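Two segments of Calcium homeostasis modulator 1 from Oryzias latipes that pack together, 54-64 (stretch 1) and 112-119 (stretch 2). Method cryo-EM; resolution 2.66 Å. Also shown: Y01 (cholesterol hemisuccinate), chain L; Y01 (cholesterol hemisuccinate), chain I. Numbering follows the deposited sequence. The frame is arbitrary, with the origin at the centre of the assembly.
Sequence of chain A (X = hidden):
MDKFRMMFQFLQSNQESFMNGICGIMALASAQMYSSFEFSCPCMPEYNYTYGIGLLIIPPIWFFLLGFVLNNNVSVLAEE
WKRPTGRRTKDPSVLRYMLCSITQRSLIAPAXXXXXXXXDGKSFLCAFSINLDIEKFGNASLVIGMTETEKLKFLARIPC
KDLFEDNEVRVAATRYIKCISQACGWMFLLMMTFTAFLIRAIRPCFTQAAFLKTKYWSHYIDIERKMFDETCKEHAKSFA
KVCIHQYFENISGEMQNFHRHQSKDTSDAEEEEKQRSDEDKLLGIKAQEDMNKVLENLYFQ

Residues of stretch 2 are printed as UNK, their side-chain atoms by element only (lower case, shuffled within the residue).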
# COMPACT_ATOMS: atom_id res chain seq x y z
N GLY A 54 -39.84 -0.47 -2.20
CA GLY A 54 -39.38 0.89 -2.02
C GLY A 54 -37.88 1.05 -2.16
O GLY A 54 -37.42 2.07 -2.64
N LEU A 55 -37.11 0.04 -1.77
CA LEU A 55 -35.68 0.10 -2.00
C LEU A 55 -35.29 -0.17 -3.44
O LEU A 55 -34.13 0.01 -3.79
CB LEU A 55 -34.94 -0.88 -1.10
CG LEU A 55 -34.78 -0.36 0.31
CD1 LEU A 55 -34.11 -1.40 1.08
CD2 LEU A 55 -33.95 0.90 0.31
N LEU A 56 -36.22 -0.58 -4.26
CA LEU A 56 -35.98 -0.73 -5.67
C LEU A 56 -36.45 0.48 -6.46
O LEU A 56 -35.98 0.70 -7.57
CB LEU A 56 -36.67 -2.01 -6.13
CG LEU A 56 -36.51 -2.63 -7.49
CD1 LEU A 56 -35.08 -3.00 -7.72
CD2 LEU A 56 -37.37 -3.84 -7.48
N ILE A 57 -37.33 1.30 -5.89
CA ILE A 57 -37.94 2.44 -6.58
C ILE A 57 -37.38 3.77 -6.09
O ILE A 57 -36.99 4.61 -6.90
CB ILE A 57 -39.47 2.39 -6.46
CG1 ILE A 57 -40.02 1.26 -7.30
CG2 ILE A 57 -40.11 3.69 -6.86
CD1 ILE A 57 -41.48 1.04 -7.10
N ILE A 58 -37.36 4.00 -4.79
CA ILE A 58 -37.03 5.31 -4.22
C ILE A 58 -35.56 5.70 -4.39
O ILE A 58 -35.32 6.85 -4.78
CB ILE A 58 -37.50 5.40 -2.74
CG1 ILE A 58 -39.01 5.31 -2.66
CG2 ILE A 58 -36.97 6.62 -2.03
CD1 ILE A 58 -39.69 6.39 -3.39
N PRO A 59 -34.55 4.86 -4.14
CA PRO A 59 -33.18 5.31 -4.41
C PRO A 59 -32.87 5.57 -5.88
O PRO A 59 -32.07 6.47 -6.14
CB PRO A 59 -32.32 4.17 -3.84
CG PRO A 59 -33.13 3.58 -2.85
CD PRO A 59 -34.49 3.60 -3.37
N PRO A 60 -33.45 4.87 -6.87
CA PRO A 60 -33.27 5.36 -8.25
C PRO A 60 -33.86 6.73 -8.55
O PRO A 60 -33.27 7.46 -9.34
CB PRO A 60 -33.95 4.27 -9.08
CG PRO A 60 -33.77 3.13 -8.35
CD PRO A 60 -33.93 3.48 -6.96
N ILE A 61 -34.99 7.09 -7.95
CA ILE A 61 -35.53 8.44 -8.11
C ILE A 61 -34.59 9.47 -7.52
O ILE A 61 -34.36 10.53 -8.11
CB ILE A 61 -36.93 8.52 -7.48
CG1 ILE A 61 -37.90 7.60 -8.21
CG2 ILE A 61 -37.47 9.92 -7.49
CD1 ILE A 61 -39.18 7.41 -7.49
N TRP A 62 -33.98 9.14 -6.39
CA TRP A 62 -33.06 10.07 -5.75
C TRP A 62 -31.75 10.21 -6.52
O TRP A 62 -31.22 11.31 -6.64
CB TRP A 62 -32.81 9.63 -4.31
CG TRP A 62 -31.83 10.49 -3.67
CD1 TRP A 62 -31.98 11.77 -3.29
CD2 TRP A 62 -30.48 10.16 -3.44
NE1 TRP A 62 -30.80 12.25 -2.79
CE2 TRP A 62 -29.86 11.27 -2.88
CE3 TRP A 62 -29.73 9.00 -3.65
CZ2 TRP A 62 -28.55 11.26 -2.52
CZ3 TRP A 62 -28.44 9.00 -3.31
CH2 TRP A 62 -27.85 10.12 -2.76
N PHE A 63 -31.21 9.11 -7.06
CA PHE A 63 -30.02 9.20 -7.91
C PHE A 63 -30.30 9.93 -9.21
O PHE A 63 -29.38 10.52 -9.79
CB PHE A 63 -29.46 7.81 -8.21
CG PHE A 63 -28.64 7.22 -7.11
CD1 PHE A 63 -27.42 7.75 -6.79
CD2 PHE A 63 -29.06 6.09 -6.45
CE1 PHE A 63 -26.67 7.20 -5.79
CE2 PHE A 63 -28.33 5.55 -5.45
CZ PHE A 63 -27.13 6.10 -5.12
N PHE A 64 -31.53 9.89 -9.69
CA PHE A 64 -31.89 10.62 -10.90
C PHE A 64 -31.93 12.12 -10.64
O PHE A 64 -31.41 12.91 -11.44
CB PHE A 64 -33.23 10.11 -11.40
CG PHE A 64 -33.71 10.75 -12.64
CD1 PHE A 64 -33.06 10.53 -13.84
CD2 PHE A 64 -34.83 11.55 -12.64
CE1 PHE A 64 -33.50 11.11 -14.99
CE2 PHE A 64 -35.28 12.12 -13.80
CZ PHE A 64 -34.61 11.90 -14.97
N UNK A 112 -27.69 1.45 -12.41
CA UNK A 112 -26.73 0.70 -11.62
C UNK A 112 -27.36 0.23 -10.31
O UNK A 112 -27.13 -0.91 -9.89
c UNK A 112 -24.73 1.68 -12.68
c UNK A 112 -24.52 0.86 -10.43
c UNK A 112 -25.45 1.52 -11.40
N UNK A 113 -28.18 1.07 -9.68
CA UNK A 113 -28.85 0.68 -8.44
C UNK A 113 -29.81 -0.47 -8.66
O UNK A 113 -29.82 -1.42 -7.87
c UNK A 113 -30.68 1.12 -4.32
c UNK A 113 -29.25 1.51 -2.52
c UNK A 113 -29.71 1.58 -5.22
c UNK A 113 -30.46 1.09 -2.96
c UNK A 113 -30.28 1.48 -6.52
c UNK A 113 -29.61 1.85 -7.82
c UNK A 113 -31.54 1.02 -6.35
n UNK A 113 -31.78 0.78 -5.04
c UNK A 113 -28.27 1.96 -3.39
c UNK A 113 -28.48 2.00 -4.73
N UNK A 114 -30.66 -0.39 -9.69
CA UNK A 114 -31.65 -1.43 -9.96
C UNK A 114 -30.97 -2.75 -10.28
O UNK A 114 -31.42 -3.80 -9.84
c UNK A 114 -33.54 -2.05 -11.51
c UNK A 114 -32.59 -0.96 -11.08
c UNK A 114 -33.38 0.21 -10.63
N UNK A 115 -29.83 -2.70 -10.96
CA UNK A 115 -29.15 -3.92 -11.33
C UNK A 115 -28.45 -4.59 -10.14
O UNK A 115 -28.55 -5.80 -10.00
o UNK A 115 -28.84 -3.18 -13.58
c UNK A 115 -28.17 -3.63 -12.44
N UNK A 116 -27.77 -3.82 -9.28
CA UNK A 116 -27.16 -4.44 -8.10
C UNK A 116 -28.22 -4.92 -7.13
O UNK A 116 -28.00 -5.87 -6.40
c UNK A 116 -26.16 -3.52 -7.37
c UNK A 116 -24.99 -3.24 -8.19
c UNK A 116 -26.77 -2.24 -6.92
N UNK A 117 -29.39 -4.29 -7.12
CA UNK A 117 -30.44 -4.70 -6.21
C UNK A 117 -31.09 -5.99 -6.66
O UNK A 117 -31.41 -6.86 -5.85
o UNK A 117 -30.76 -2.40 -5.66
c UNK A 117 -31.45 -3.57 -6.09
c UNK A 117 -32.49 -3.85 -5.09
N UNK A 118 -31.26 -6.16 -7.97
CA UNK A 118 -31.83 -7.39 -8.49
C UNK A 118 -30.83 -8.54 -8.50
O UNK A 118 -31.23 -9.69 -8.33
c UNK A 118 -33.82 -5.95 -11.48
c UNK A 118 -33.58 -6.25 -10.04
c UNK A 118 -34.78 -6.86 -9.42
c UNK A 118 -32.38 -7.16 -9.88
N UNK A 119 -29.54 -8.26 -8.68
CA UNK A 119 -28.56 -9.33 -8.62
C UNK A 119 -28.31 -9.79 -7.20
O UNK A 119 -27.92 -10.93 -6.99
c UNK A 119 -27.24 -8.93 -9.24
c UNK A 119 -27.75 -9.14 -13.25
s UNK A 119 -27.93 -9.98 -11.70
c UNK A 119 -27.29 -8.67 -10.69
CAA Y01 L . -24.21 -7.95 -6.71
CBA Y01 L . -23.23 -8.06 -7.87
CAB Y01 L . -23.47 -9.34 -8.65
CAN Y01 L . -23.31 -6.84 -8.77
CAJ Y01 L . -22.58 -6.94 -10.09
CAO Y01 L . -22.79 -5.71 -10.96
CBB Y01 L . -23.46 -5.93 -12.33
CAC Y01 L . -24.44 -7.09 -12.25
CBE Y01 L . -24.17 -4.66 -12.84
CAP Y01 L . -24.64 -3.73 -11.70
CAQ Y01 L . -24.82 -2.34 -12.32
CBG Y01 L . -24.73 -2.64 -13.81
CBI Y01 L . -23.56 -3.65 -13.85
CAE Y01 L . -22.24 -3.08 -13.33
CAU Y01 L . -23.37 -4.07 -15.30
CAS Y01 L . -23.09 -2.84 -16.16
CBF Y01 L . -24.33 -1.93 -16.22
CBD Y01 L . -24.76 -1.48 -14.81
CAK Y01 L . -26.17 -0.91 -14.94
CAI Y01 L . -26.35 -0.03 -16.13
CAZ Y01 L . -25.42 0.17 -17.06
CAV Y01 L . -25.55 1.29 -18.08
CBH Y01 L . -24.17 -0.70 -17.16
CAD Y01 L . -22.94 0.14 -16.78
CAT Y01 L . -24.07 -1.17 -18.63
CAR Y01 L . -24.07 0.00 -19.61
CBC Y01 L . -25.32 0.83 -19.50
OAW Y01 L . -25.23 1.98 -20.41
CAY Y01 L . -24.12 2.73 -20.50
OAG Y01 L . -23.53 3.21 -19.57
CAM Y01 L . -23.67 2.86 -21.92
CAL Y01 L . -23.64 4.23 -22.57
CAX Y01 L . -22.29 4.93 -22.57
OAH Y01 L . -21.92 5.50 -21.53
OAF Y01 L . -21.61 4.88 -23.61
CAA Y01 I . -25.07 4.06 7.01
CBA Y01 I . -24.89 4.10 5.50
CAB Y01 I . -26.04 3.40 4.80
CAN Y01 I . -24.73 5.53 5.01
CAJ Y01 I . -24.79 5.73 3.51
CAO Y01 I . -24.71 7.19 3.12
CBB Y01 I . -25.91 7.78 2.35
CAC Y01 I . -27.20 7.10 2.79
CBE Y01 I . -26.03 9.31 2.55
CAP Y01 I . -25.43 9.80 3.89
CAQ Y01 I . -25.14 11.30 3.70
CBG Y01 I . -25.86 11.61 2.40
CBI Y01 I . -25.50 10.37 1.54
CAE Y01 I . -24.00 10.20 1.31
CAU Y01 I . -26.19 10.53 0.20
CAS Y01 I . -25.74 11.83 -0.47
CBF Y01 I . -26.23 13.04 0.33
CBD Y01 I . -25.74 13.01 1.78
CAK Y01 I . -26.57 14.02 2.57
CAI Y01 I . -26.77 15.31 1.84
CAZ Y01 I . -26.37 15.54 0.60
CAV Y01 I . -26.34 16.94 0.02
CBH Y01 I . -25.91 14.41 -0.33
CAD Y01 I . -24.40 14.57 -0.58
CAT Y01 I . -26.69 14.57 -1.65
CAR Y01 I . -26.53 15.96 -2.25
CBC Y01 I . -27.02 17.04 -1.33
OAW Y01 I . -26.77 18.36 -1.94
CAY Y01 I . -25.59 18.66 -2.52
OAG Y01 I . -24.51 18.50 -2.02
CAM Y01 I . -25.79 19.19 -3.90
CAL Y01 I . -25.37 20.61 -4.23
CAX Y01 I . -24.00 20.75 -4.88
OAH Y01 I . -22.99 20.70 -4.16
OAF Y01 I . -23.96 20.90 -6.12

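Position 112 carries three side-chain carbons, one bonded to CA and bearing the other two. That fork at CB, with no heteroatom, defines valine. The side chain of V112 is out of reach of stretch 1; its backbone O instead lies 3.6 Å from CAQ of the chain L cholesterol hemisuccinate.

Position 113 has ten side-chain atoms: one carbon, then fused five- and six-membered rings holding eight carbons and a single nitrogen. The nitrogen lies in the five-membered ring, 2.8 Å from L55 O, and no other standard residue has an indole, so this is tryptophan. In W113, chi1 is -178° (t) and the CA-to-CB bond points toward stretch 1. The NE1 to L55 O contact is a hydrogen bond with an N-H...O angle of 170°, nearly linear, and the acceptor sits at the ring edge near its plane, where an indole N-H points. The acceptor is available because P59 has no amide hydrogen to offer the turn before. Over one face of the ring, P59 CB stands 3.7 Å from the centroid of the five-membered ring and 22° off its normal, a CH-pi contact. P60 CD reaches W113 CD1 at 3.5 Å, while F63 CE2 lies 3.6 Å from W113 CE3; the phenyl and six-membered rings meet obliquely, their planes at 40°.

Position 114 again shows three carbons forked at CB; one outer carbon lies 3.7 Å from P60 CG and the other 4.2 Å from L56 CD1, hence valine. The side chain of V114 thus packs on the proline that follows P59 through CG2 and on L56 through CG1.

Position 115 has one carbon and one oxygen, which is serine. Its CA-to-CB bond points away from stretch 1, and S115 CB lies 3.6 Å from CAQ of the chain L sterol.

Position 116 is a third three-carbon fork at CB, valine. V116 is out of reach of stretch 1, but its CG1 approaches the same sterol, 3.6 Å from CAP.

Position 117 branches at CB into one oxygen and one carbon, and its outer carbon is 3.8 Å from L56 CD1: threonine. T117 OG1 donates to W113 O at 2.6 Å, one turn back, so the hydroxyl is satisfied within its own helix. The methyl CG2 makes the contact with L56.

Position 118 has four carbons, forked at the second, and a terminal carbon is 4.2 Å from L56 CD1: leucine. Although its CA-to-CB bond points sideways, the end of L118 comes nearer, through CD2.

Position 119 is an unbranched chain of two carbons, sulfur and a terminal carbon, methionine. The side chain of M119 is out of reach of stretch 1; its CG lies 3.6 Å from CAC of the chain L sterol.

The two helices run nearly antiparallel at 158°, their axes 9.4 Å apart at closest approach, and bury 382 Å² in total. W113 supplies the largest share, 110 Å², as a knob among L55, P59, P60 and F63. One polar bond anchors the indole within this largely apolar pocket, and L56 extends the packing along V114, T117 and L118.

Stretch 2 (112-119) VWVSVTLM
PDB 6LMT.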